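Aeromonas extracellular serine protease (PDB 3WQB) cleaves peptide bonds after paired basic residues, one of them lysine, as a secreted, calcium-binding serine protease of the furin subfamily, and probably acts as a potent virulence factor. Local coordinates at residues A[82-88]-A[296-300]; A[75-81]-A[141-147]; A[303-307]-A[326-332]; A[173-177]-A[339-343]; A[135-139]-A[344-348]. The protein carries 1 engineered substitution. All blocks are in the same frame, centred on the assembly; numbering follows the deposited sequence.

Interaction 1 (A[82-88]-A[296-300]); sequences AIAHPDL and TDLPG. With CA (calcium ion), chain E; CA (calcium ion), chain C.
The imidazole of His85 is overlapped on one face by Thr296, whose CB sits 4.1 Å from the centroid of the His85 ring and 20° off the ring normal. This CH-pi contact is shifted toward the rim of the ring, where Thr296 CG2 comes within 3.8 Å of His85 CE1. The ring is held in its orientation by its two nitrogens. His85 ND1 accepts from Asp87 N at 2.9 Å, with the donor almost in the ring plane, while NE2 probably bonds to the carbonyl O of Asp327, consistent with the proton lying on NE2. Further along, Leu88 and Thr296 meet tip to tip, and the Thr296 hydroxyl finds its polar partner in Thr117. An apolar contact joins Ala82 CB to Pro299 CD at 3.7 Å; Ala82 is the first residue of the type I turn that runs to His85. The contact lies between two calcium ions, each bound by one of the two loops. Asp87 grips one ion with both carboxylate oxygens, OD1 at 2.4 Å and OD2 at 2.5 Å. The other is bound by Asp297 OD2 together with the carbonyl oxygens of Leu298 and Gly300. Thr296 ends strand 293-296, Tyr328 of strand 328-329 packs against Asp87 and Thr296, and helix 115-124 places Thr117 against Leu88 and Leu298.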
# COMPACT_ATOMS: atom_id res chain seq x y z
N ALA A 82 7.76 12.86 16.01
CA ALA A 82 8.31 13.83 16.97
C ALA A 82 7.15 14.64 17.55
O ALA A 82 6.80 15.72 17.05
CB ALA A 82 9.33 14.72 16.31
N ILE A 83 6.54 14.09 18.59
CA ILE A 83 5.30 14.64 19.16
C ILE A 83 5.42 16.03 19.77
O ILE A 83 4.41 16.71 19.95
CB ILE A 83 4.63 13.66 20.17
CG1 ILE A 83 5.61 13.28 21.30
CG2 ILE A 83 4.07 12.44 19.44
CD1 ILE A 83 4.92 12.73 22.53
N ALA A 84 6.65 16.46 20.07
CA ALA A 84 6.86 17.81 20.59
C ALA A 84 7.20 18.85 19.51
O ALA A 84 7.45 20.02 19.83
CB ALA A 84 7.93 17.80 21.67
N HIS A 85 7.19 18.46 18.23
CA HIS A 85 7.38 19.40 17.13
C HIS A 85 6.43 20.59 17.29
O HIS A 85 5.24 20.38 17.54
CB HIS A 85 7.09 18.74 15.79
CG HIS A 85 7.61 19.50 14.62
ND1 HIS A 85 7.06 20.69 14.19
CD2 HIS A 85 8.66 19.26 13.80
CE1 HIS A 85 7.74 21.14 13.15
NE2 HIS A 85 8.71 20.28 12.89
N PRO A 86 6.95 21.82 17.15
CA PRO A 86 6.09 22.99 17.39
C PRO A 86 4.91 23.10 16.43
O PRO A 86 3.89 23.72 16.77
CB PRO A 86 7.05 24.18 17.21
CG PRO A 86 8.23 23.65 16.49
CD PRO A 86 8.34 22.20 16.87
N ASP A 87 5.01 22.46 15.26
CA ASP A 87 3.93 22.51 14.28
C ASP A 87 3.10 21.23 14.25
O ASP A 87 2.29 21.05 13.35
CB ASP A 87 4.47 22.87 12.88
CG ASP A 87 3.54 23.81 12.12
OD1 ASP A 87 2.68 24.47 12.76
OD2 ASP A 87 3.68 23.92 10.88
N LEU A 88 3.30 20.36 15.25
CA LEU A 88 2.50 19.14 15.41
C LEU A 88 1.86 18.96 16.78
O LEU A 88 0.78 18.39 16.90
CB LEU A 88 3.32 17.88 15.09
CG LEU A 88 3.86 17.76 13.67
CD1 LEU A 88 4.85 16.61 13.57
CD2 LEU A 88 2.73 17.58 12.65
N THR A 296 6.68 18.92 7.87
CA THR A 296 7.38 18.93 9.13
C THR A 296 8.51 17.90 9.16
O THR A 296 8.30 16.72 8.84
CB THR A 296 6.41 18.65 10.28
OG1 THR A 296 5.64 17.48 9.98
CG2 THR A 296 5.45 19.82 10.48
N ASP A 297 9.69 18.35 9.56
CA ASP A 297 10.86 17.50 9.72
C ASP A 297 11.06 17.18 11.20
O ASP A 297 10.42 17.78 12.05
CB ASP A 297 12.08 18.26 9.20
CG ASP A 297 13.27 17.36 8.96
OD1 ASP A 297 13.06 16.24 8.45
OD2 ASP A 297 14.41 17.78 9.28
N LEU A 298 11.96 16.24 11.50
CA LEU A 298 12.44 16.14 12.87
C LEU A 298 13.02 17.50 13.29
O LEU A 298 13.75 18.11 12.51
CB LEU A 298 13.49 15.05 13.03
CG LEU A 298 13.07 13.63 12.68
CD1 LEU A 298 14.20 12.65 12.97
CD2 LEU A 298 11.82 13.23 13.44
N PRO A 299 12.67 17.98 14.50
CA PRO A 299 13.10 19.34 14.86
C PRO A 299 14.62 19.47 15.03
O PRO A 299 15.29 18.53 15.45
CB PRO A 299 12.38 19.61 16.18
CG PRO A 299 11.94 18.28 16.69
CD PRO A 299 11.80 17.37 15.52
N GLY A 300 15.14 20.64 14.67
CA GLY A 300 16.56 20.93 14.87
C GLY A 300 17.39 20.63 13.64
O GLY A 300 17.00 19.84 12.78
CA CA E . 15.55 18.90 11.11
CA CA C . 1.84 25.64 10.82

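Interaction 2 (A[75-81]-A[141-147]); sequences AVVDDGL and LQGFNLL
With CG1 anti to the backbone N (chi1 -176°), Val77 carries that methyl alongside Leu146, the two side chains pointing the same way with Val77 CG1 4.1 Å from Leu146 CG. The Phe144 side chain lies on the same sheet face as Val77 and Ala75, and its ring turns an edge to Ala75, where CE2 and Ala75 CB are 4.1 Å apart. On the other face Val76 CG2 meets Leu141 CD2 at 4.0 Å, and Leu81 lays CD2 over the bare backbone of Gly143. The strands pair in parallel, beginning with a nearly straight bond from Val76 N to Gln142 O of 2.8 Å (172° at the hydrogen). Phe144 N then donates to Val76 O, and Asp78 N to Phe144 O. Beyond the strands, past an inverse gamma turn centred on Asn145, Leu147 N reaches Asp78 O at 2.9 Å from well above the carbonyl plane. A water joins Asp79 O to Asn145 ND2, while Asn145 OD1 takes the amide of Val99. Asp78, the predicted charge-relay aspartate, receives Asp79 N on the anti side of OD1 at 2.7 Å, and the same oxygen bonds His115 ND1. The pairing closes a beta-alpha-beta crossover of the subtilase sheet: helix 115-124 packs on Val76 and Leu81, helix 155-164 covers Phe144 and Leu146, and strand 173-179 flanks strand 73-77 away from the outermost strand 140-144.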
# COMPACT_ATOMS: atom_id res chain seq x y z
N ALA A 75 -4.27 7.69 13.03
CA ALA A 75 -3.08 6.97 13.51
C ALA A 75 -2.03 6.93 12.42
O ALA A 75 -2.31 6.51 11.29
CB ALA A 75 -3.44 5.56 13.92
N VAL A 76 -0.81 7.33 12.76
CA VAL A 76 0.32 7.24 11.85
C VAL A 76 1.20 6.08 12.29
O VAL A 76 1.90 6.16 13.30
CB VAL A 76 1.09 8.58 11.79
CG1 VAL A 76 2.30 8.47 10.90
CG2 VAL A 76 0.17 9.68 11.28
N VAL A 77 1.10 4.99 11.55
CA VAL A 77 1.83 3.76 11.85
C VAL A 77 3.07 3.79 10.96
O VAL A 77 3.00 3.57 9.76
CB VAL A 77 0.94 2.51 11.62
CG1 VAL A 77 1.67 1.24 12.02
CG2 VAL A 77 -0.38 2.65 12.39
N ASP A 78 4.21 4.13 11.54
CA ASP A 78 5.35 4.52 10.73
C ASP A 78 6.65 4.37 11.53
O ASP A 78 6.73 3.53 12.42
CB ASP A 78 5.14 5.95 10.20
CG ASP A 78 5.79 6.19 8.86
OD1 ASP A 78 7.03 6.29 8.81
OD2 ASP A 78 5.06 6.31 7.85
N ASP A 79 7.68 5.16 11.22
CA ASP A 79 8.98 4.99 11.88
C ASP A 79 9.11 5.77 13.18
O ASP A 79 10.12 5.65 13.88
CB ASP A 79 10.12 5.34 10.91
CG ASP A 79 10.23 6.83 10.62
OD1 ASP A 79 9.42 7.63 11.13
OD2 ASP A 79 11.17 7.22 9.88
N GLY A 80 8.09 6.54 13.53
CA GLY A 80 8.20 7.49 14.63
C GLY A 80 7.35 8.72 14.40
O GLY A 80 6.76 8.89 13.33
N LEU A 81 7.28 9.57 15.42
CA LEU A 81 6.61 10.85 15.33
C LEU A 81 7.18 11.74 16.42
O LEU A 81 7.10 11.40 17.60
CB LEU A 81 5.09 10.69 15.53
CG LEU A 81 4.23 11.95 15.66
CD1 LEU A 81 4.48 12.98 14.57
CD2 LEU A 81 2.74 11.59 15.74
N LEU A 141 -3.60 13.45 15.93
CA LEU A 141 -2.65 12.39 15.58
C LEU A 141 -2.22 11.53 16.75
O LEU A 141 -2.07 12.01 17.89
CB LEU A 141 -1.37 13.01 15.01
CG LEU A 141 -1.47 13.87 13.76
CD1 LEU A 141 -0.20 14.72 13.64
CD2 LEU A 141 -1.67 12.98 12.55
N GLN A 142 -2.01 10.25 16.46
CA GLN A 142 -1.20 9.37 17.29
C GLN A 142 -0.10 8.78 16.44
O GLN A 142 -0.27 8.59 15.23
CB GLN A 142 -2.02 8.21 17.84
CG GLN A 142 -3.05 8.55 18.88
CD GLN A 142 -3.93 7.35 19.16
OE1 GLN A 142 -4.11 6.48 18.31
NE2 GLN A 142 -4.48 7.30 20.37
N GLY A 143 1.03 8.45 17.06
CA GLY A 143 2.13 7.79 16.35
C GLY A 143 2.50 6.46 16.97
O GLY A 143 2.51 6.32 18.20
N PHE A 144 2.79 5.48 16.12
CA PHE A 144 3.22 4.16 16.57
C PHE A 144 4.42 3.80 15.70
O PHE A 144 4.27 3.64 14.49
CB PHE A 144 2.09 3.14 16.41
CG PHE A 144 0.86 3.51 17.17
CD1 PHE A 144 0.75 3.23 18.52
CD2 PHE A 144 -0.20 4.15 16.53
CE1 PHE A 144 -0.39 3.59 19.25
CE2 PHE A 144 -1.33 4.51 17.24
CZ PHE A 144 -1.43 4.24 18.60
N ASN A 145 5.60 3.71 16.32
CA ASN A 145 6.85 3.61 15.57
C ASN A 145 7.23 2.18 15.17
O ASN A 145 8.36 1.72 15.41
CB ASN A 145 7.99 4.31 16.33
CG ASN A 145 8.34 3.63 17.65
OD1 ASN A 145 7.54 2.90 18.22
ND2 ASN A 145 9.55 3.89 18.15
N LEU A 146 6.29 1.50 14.52
CA LEU A 146 6.49 0.13 14.05
C LEU A 146 7.72 -0.05 13.17
O LEU A 146 8.30 -1.13 13.13
CB LEU A 146 5.24 -0.35 13.28
CG LEU A 146 4.22 -1.14 14.10
CD1 LEU A 146 4.76 -2.54 14.42
CD2 LEU A 146 3.77 -0.42 15.37
N LEU A 147 8.09 1.00 12.44
CA LEU A 147 9.16 0.94 11.44
C LEU A 147 10.49 1.49 11.94
O LEU A 147 11.43 1.63 11.16
CB LEU A 147 8.75 1.67 10.15
CG LEU A 147 7.39 1.33 9.53
CD1 LEU A 147 7.14 2.18 8.30
CD2 LEU A 147 7.28 -0.14 9.21
O HOH W 1 11.10 5.82 16.47

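Interaction 3 (A[303-307]-A[326-332]); sequences MGYNR and CDYNGVM. With CA (calcium ion), chain E.
Asn329, which lies alongside Tyr305, has its OD1 gripped by two backbone amides of its own segment. Val331 N reaches it at 3.2 Å in the carbonyl plane, on a lone pair, and Met332 N at 3.1 Å from a tilt of 22°. This Asx turn fixes the rotation of the amide, whose ND2 looks to Ser118 for its polar partner while touching Tyr305 CD2 at 3.6 Å. Amide and phenol planes stand 67° apart, so the two groups pack at an angle and do not stack. The rest of the tyrosine is met by Val331, with CG2 3.7 Å from Tyr305 CB, and by the sulfur of Met332 at the ring edge. Asn306 makes the bond that crosses between the segments. Its CG is anti to the backbone N (chi1 -179°), which brings ND2 to Tyr328 O at 2.8 Å, with the oxygen close to the amide plane. The same residue serves the calcium through its backbone: the ion is bound by Asn306 O at 2.5 Å, Cys326 O at 2.4 Å and Met303 O at 2.3 Å, with Asp297, Leu298 and Gly300 completing the site. A disulfide from Cys326 to Cys301 closes the metal-binding loop further. Strand 328-329 pairs antiparallel with strand 293-296, and helix 115-124 lies beyond Tyr305 and Met332, meeting them through His115, Ser118 and Val119.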
# COMPACT_ATOMS: atom_id res chain seq x y z
N MET A 303 18.76 16.76 13.42
CA MET A 303 17.86 15.63 13.20
C MET A 303 17.03 15.87 11.96
O MET A 303 16.66 17.00 11.65
CB MET A 303 16.91 15.47 14.39
CG MET A 303 17.60 15.15 15.72
SD MET A 303 18.31 13.49 15.80
CE MET A 303 16.83 12.51 16.06
N GLY A 304 16.69 14.78 11.27
CA GLY A 304 15.71 14.84 10.20
C GLY A 304 16.30 14.90 8.81
O GLY A 304 17.52 14.85 8.62
N TYR A 305 15.42 15.03 7.82
CA TYR A 305 15.85 15.18 6.43
C TYR A 305 16.48 16.56 6.17
O TYR A 305 17.24 16.73 5.21
CB TYR A 305 14.69 14.96 5.46
CG TYR A 305 14.05 13.60 5.49
CD1 TYR A 305 14.78 12.45 5.76
CD2 TYR A 305 12.68 13.46 5.24
CE1 TYR A 305 14.18 11.20 5.78
CE2 TYR A 305 12.07 12.21 5.24
CZ TYR A 305 12.82 11.09 5.52
OH TYR A 305 12.20 9.84 5.53
N ASN A 306 16.15 17.53 7.02
CA ASN A 306 16.77 18.84 7.00
C ASN A 306 17.70 18.91 8.21
O ASN A 306 17.28 19.18 9.34
CB ASN A 306 15.72 19.96 7.02
CG ASN A 306 16.32 21.35 6.99
OD1 ASN A 306 17.54 21.52 6.87
ND2 ASN A 306 15.47 22.36 7.07
N ARG A 307 18.97 18.58 7.96
CA ARG A 307 19.99 18.59 9.00
C ARG A 307 21.34 18.89 8.38
O ARG A 307 21.58 18.58 7.21
CB ARG A 307 20.00 17.28 9.80
CG ARG A 307 20.52 16.06 9.06
CD ARG A 307 20.52 14.83 9.95
NE ARG A 307 21.25 13.72 9.34
CZ ARG A 307 20.70 12.76 8.59
NH1 ARG A 307 19.40 12.77 8.35
NH2 ARG A 307 21.45 11.79 8.09
N CYS A 326 15.64 24.33 11.26
CA CYS A 326 15.52 23.14 10.39
C CYS A 326 14.36 22.24 10.80
O CYS A 326 14.51 21.01 10.89
CB CYS A 326 16.83 22.34 10.39
SG CYS A 326 18.29 23.26 9.88
N ASP A 327 13.20 22.85 11.07
CA ASP A 327 12.03 22.12 11.54
C ASP A 327 11.17 21.59 10.39
O ASP A 327 10.19 20.89 10.64
CB ASP A 327 11.15 23.00 12.44
CG ASP A 327 11.76 23.26 13.81
OD1 ASP A 327 12.65 22.50 14.27
OD2 ASP A 327 11.31 24.24 14.44
N TYR A 328 11.51 21.96 9.15
CA TYR A 328 10.73 21.59 7.95
C TYR A 328 11.66 21.03 6.89
O TYR A 328 12.86 21.28 6.91
CB TYR A 328 9.92 22.80 7.44
CG TYR A 328 9.16 23.36 8.60
CD1 TYR A 328 7.97 22.77 9.01
CD2 TYR A 328 9.69 24.39 9.38
CE1 TYR A 328 7.30 23.21 10.14
CE2 TYR A 328 9.03 24.85 10.51
CZ TYR A 328 7.83 24.24 10.89
OH TYR A 328 7.17 24.66 12.01
N ASN A 329 11.12 20.21 6.00
CA ASN A 329 11.93 19.71 4.88
C ASN A 329 11.13 19.81 3.58
O ASN A 329 9.91 19.99 3.63
CB ASN A 329 12.46 18.28 5.14
CG ASN A 329 11.37 17.19 5.02
OD1 ASN A 329 10.88 16.92 3.92
ND2 ASN A 329 11.06 16.53 6.13
N GLY A 330 11.82 19.74 2.45
CA GLY A 330 11.17 19.83 1.14
C GLY A 330 11.38 18.60 0.29
O GLY A 330 11.17 18.63 -0.94
N VAL A 331 11.81 17.51 0.91
CA VAL A 331 12.20 16.30 0.17
C VAL A 331 11.32 15.09 0.44
O VAL A 331 11.52 14.03 -0.16
CB VAL A 331 13.68 15.94 0.40
CG1 VAL A 331 14.60 17.05 -0.07
CG2 VAL A 331 13.93 15.59 1.87
N MET A 332 10.35 15.22 1.34
CA MET A 332 9.44 14.10 1.59
C MET A 332 8.70 13.76 0.30
O MET A 332 8.29 14.65 -0.43
CB MET A 332 8.48 14.43 2.73
CG MET A 332 7.50 13.33 3.08
SD MET A 332 8.32 11.77 3.46
CE MET A 332 6.90 10.74 3.76
CA CA E . 15.55 18.90 11.11

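Interaction 4 (A[173-177]-A[339-343]); sequences VFNQS and TPSTS
Thr339 opens the helical side by setting its methyl CG2 against Asn175, 3.4 Å from Asn175 OD1, while its hydroxyl turns back along the helix to Thr335 O. Pro340 follows, its ring packed beside the same amide and its CD 3.4 Å from Ser177 OG. The proline nitrogen has no hydrogen to give, so although it lies near Asn175 OD1 it cannot compete for that oxygen, and the helix is kinked here. One turn after Thr339, Ser343 supplies the donor: its OG gives a bond of 2.7 Å to Asn175 OD1, arriving in the carbonyl plane on a lone pair with an angle of 120° at the oxygen. Val173 CG1 packs on the same hydroxyl from the strand, 3.6 Å from Ser343 OG. Asn175 can bridge strand and helix because its CG is anti to the backbone N (chi1 -173°), which projects the amide into the interface. Its other end is held as well, ND2 donating to Ser177 OG at 3.0 Å, and Ser177 in turn bonds Ala336 O, so a buried polar chain runs from Ser343 to the start of the helix. The strand and helix segments run nearly antiparallel, at 170°, as expected where a helix packs on the parallel sheet of a subtilase. The helix is the one that carries the predicted active-site position 336, an engineered alanine in this protein, with the predicted catalytic Asp78 close to Ser177.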
# COMPACT_ATOMS: atom_id res chain seq x y z
N VAL A 173 -8.94 7.01 10.86
CA VAL A 173 -8.04 6.84 9.71
C VAL A 173 -6.77 6.16 10.22
O VAL A 173 -6.20 6.58 11.23
CB VAL A 173 -7.69 8.19 9.03
CG1 VAL A 173 -6.84 7.96 7.81
CG2 VAL A 173 -8.96 8.95 8.64
N PHE A 174 -6.35 5.12 9.52
CA PHE A 174 -5.05 4.48 9.79
C PHE A 174 -4.15 4.67 8.60
O PHE A 174 -4.39 4.12 7.53
CB PHE A 174 -5.22 2.99 10.10
CG PHE A 174 -5.92 2.73 11.40
CD1 PHE A 174 -7.31 2.62 11.46
CD2 PHE A 174 -5.19 2.62 12.58
CE1 PHE A 174 -7.96 2.40 12.68
CE2 PHE A 174 -5.83 2.40 13.80
CZ PHE A 174 -7.21 2.29 13.85
N ASN A 175 -3.13 5.51 8.80
CA ASN A 175 -2.19 5.82 7.74
C ASN A 175 -1.03 4.84 7.71
O ASN A 175 -0.30 4.71 8.69
CB ASN A 175 -1.66 7.24 7.93
CG ASN A 175 -0.80 7.70 6.77
OD1 ASN A 175 -1.29 8.40 5.89
ND2 ASN A 175 0.46 7.28 6.76
N GLN A 176 -0.89 4.12 6.59
CA GLN A 176 0.16 3.11 6.43
C GLN A 176 1.05 3.44 5.23
O GLN A 176 0.86 2.92 4.12
CB GLN A 176 -0.44 1.73 6.25
CG GLN A 176 -1.39 1.33 7.35
CD GLN A 176 -2.17 0.13 6.92
OE1 GLN A 176 -1.80 -1.02 7.20
NE2 GLN A 176 -3.23 0.38 6.14
N SER A 177 2.03 4.31 5.48
CA SER A 177 2.97 4.75 4.45
C SER A 177 4.11 3.74 4.29
O SER A 177 5.29 4.12 4.29
CB SER A 177 3.52 6.13 4.80
OG SER A 177 2.54 7.13 4.59
N THR A 339 -0.08 8.59 0.55
CA THR A 339 -0.88 7.99 1.60
C THR A 339 -1.42 9.04 2.58
O THR A 339 -2.64 9.11 2.75
CB THR A 339 -0.09 6.83 2.28
OG1 THR A 339 0.19 5.83 1.29
CG2 THR A 339 -0.89 6.19 3.39
N PRO A 340 -0.55 9.89 3.18
CA PRO A 340 -1.09 10.94 4.07
C PRO A 340 -1.89 12.01 3.32
O PRO A 340 -2.76 12.63 3.90
CB PRO A 340 0.16 11.54 4.73
CG PRO A 340 1.29 11.19 3.81
CD PRO A 340 0.92 9.81 3.31
N SER A 341 -1.58 12.22 2.04
CA SER A 341 -2.43 13.10 1.22
C SER A 341 -3.88 12.59 1.20
O SER A 341 -4.82 13.37 1.31
CB SER A 341 -1.86 13.25 -0.18
OG SER A 341 -0.62 13.93 -0.14
N THR A 342 -4.02 11.28 1.07
CA THR A 342 -5.32 10.63 1.08
C THR A 342 -5.93 10.58 2.48
O THR A 342 -7.12 10.82 2.64
CB THR A 342 -5.21 9.22 0.45
OG1 THR A 342 -4.64 9.35 -0.86
CG2 THR A 342 -6.56 8.53 0.36
N SER A 343 -5.10 10.29 3.50
CA SER A 343 -5.55 10.32 4.90
C SER A 343 -6.12 11.69 5.25
O SER A 343 -7.17 11.78 5.88
CB SER A 343 -4.39 9.96 5.84
OG SER A 343 -4.02 8.61 5.66

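Interaction 5 (A[135-139]-A[344-348]); sequences IAPRA and GAMAL
Ile135 presses its CG2 methyl directly on the backbone of Gly344, with CG2 3.4 Å from Gly344 C. That branch is anti to the isoleucine's own backbone N, as chi1 of -71° for CG1 requires, and so leans onto the helix surface at a point where no side chain stands between them. Leu348, one turn further on, closes over the same residue: its CD2 is 3.4 Å from Ile135 O, and its CD1 is 3.9 Å from Ile135 CG2. Beside this pair, Ala136 CB touches Ala347 CB at 3.8 Å and lies near Gly344 O, while Ala139 CB reaches the same methyl of Ala347 at 4.4 Å. Small residues on both sides therefore let the loop lie close against helix 335-352, the subtilase helix that carries the predicted nucleophile position. The loop belongs to the crossover between helix 115-124 and strand 140-144, and its residues Ala136 to Ala139 form a type I turn closed by Ala139 N bonding to Ala136 O at 3.0 Å. Around this first shell, Ile135 and Ala136 make backbone hydrogen bonds to Ile122 and Ile123 at the end of helix 115-124. The carbonyl of Ile135, already covered by the leucine methyls, also accepts from His63 NE2, and Asn91 ND2 holds Pro137 O. Leu38, Leu57 and Leu59 pack around the isoleucine, and Val419 of helix 419-426 touches Ala345 and Leu348.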
# COMPACT_ATOMS: atom_id res chain seq x y z
N ILE A 135 -3.15 19.28 5.48
CA ILE A 135 -4.34 19.08 4.67
C ILE A 135 -5.59 19.17 5.55
O ILE A 135 -6.60 19.78 5.17
CB ILE A 135 -4.28 17.71 3.99
CG1 ILE A 135 -3.22 17.72 2.90
CG2 ILE A 135 -5.63 17.30 3.40
CD1 ILE A 135 -2.82 16.31 2.47
N ALA A 136 -5.50 18.55 6.73
CA ALA A 136 -6.59 18.47 7.70
C ALA A 136 -6.01 18.97 9.03
O ALA A 136 -5.76 18.18 9.96
CB ALA A 136 -7.09 17.04 7.81
N PRO A 137 -5.79 20.30 9.14
CA PRO A 137 -5.01 20.84 10.25
C PRO A 137 -5.73 20.84 11.60
O PRO A 137 -5.15 21.27 12.61
CB PRO A 137 -4.70 22.27 9.80
CG PRO A 137 -5.84 22.63 8.92
CD PRO A 137 -6.24 21.35 8.21
N ARG A 138 -6.96 20.35 11.64
CA ARG A 138 -7.64 20.17 12.92
C ARG A 138 -7.81 18.70 13.30
O ARG A 138 -8.40 18.38 14.35
CB ARG A 138 -8.98 20.93 12.94
CG ARG A 138 -8.83 22.45 12.82
CD ARG A 138 -10.16 23.16 13.03
NE ARG A 138 -10.68 22.93 14.37
CZ ARG A 138 -11.96 23.05 14.73
NH1 ARG A 138 -12.89 23.40 13.85
NH2 ARG A 138 -12.30 22.80 15.98
N ALA A 139 -7.29 17.80 12.48
CA ALA A 139 -7.29 16.38 12.82
C ALA A 139 -6.32 16.11 13.98
O ALA A 139 -5.40 16.90 14.22
CB ALA A 139 -6.94 15.53 11.60
N GLY A 344 -5.42 12.74 4.86
CA GLY A 344 -5.88 14.11 5.07
C GLY A 344 -7.18 14.39 4.34
O GLY A 344 -8.12 14.95 4.92
N ALA A 345 -7.28 13.97 3.07
CA ALA A 345 -8.50 14.14 2.28
C ALA A 345 -9.68 13.44 2.95
O ALA A 345 -10.78 14.00 3.07
CB ALA A 345 -8.30 13.62 0.87
N MET A 346 -9.44 12.20 3.38
CA MET A 346 -10.43 11.43 4.11
C MET A 346 -10.87 12.16 5.39
O MET A 346 -12.06 12.23 5.68
CB MET A 346 -9.84 10.06 4.46
CG MET A 346 -10.85 9.06 4.97
SD MET A 346 -12.06 8.55 3.72
CE MET A 346 -11.14 7.48 2.63
N ALA A 347 -9.90 12.70 6.14
CA ALA A 347 -10.23 13.42 7.37
C ALA A 347 -11.09 14.65 7.07
O ALA A 347 -12.01 14.97 7.83
CB ALA A 347 -8.97 13.80 8.11
N LEU A 348 -10.82 15.33 5.97
CA LEU A 348 -11.64 16.47 5.58
C LEU A 348 -13.09 16.03 5.35
O LEU A 348 -14.04 16.61 5.89
CB LEU A 348 -11.09 17.16 4.32
CG LEU A 348 -9.74 17.88 4.51
CD1 LEU A 348 -9.30 18.55 3.22
CD2 LEU A 348 -9.83 18.91 5.63

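How the interactions relate
From the N terminus, strand 73-77 opens interaction 2, residues 82-88 open interaction 1 and residues 135-139 open interaction 5. Interaction 2 closes first, at residues 141-147, crossing both of the others. Interaction 4 opens on strand 173-179, and interaction 1 closes at 296-300, crossing 4 and 5. Interaction 3 is then opened and closed as a local loop, in series with 1 and 2 and nested inside 4 and 5; it shares a calcium ion with interaction 1. Helix 335-352 closes 4 and then 5, so 4 nests in 5. Together the contacts tie the calcium-bound loops, the parallel sheet and this helix into one catalytic domain.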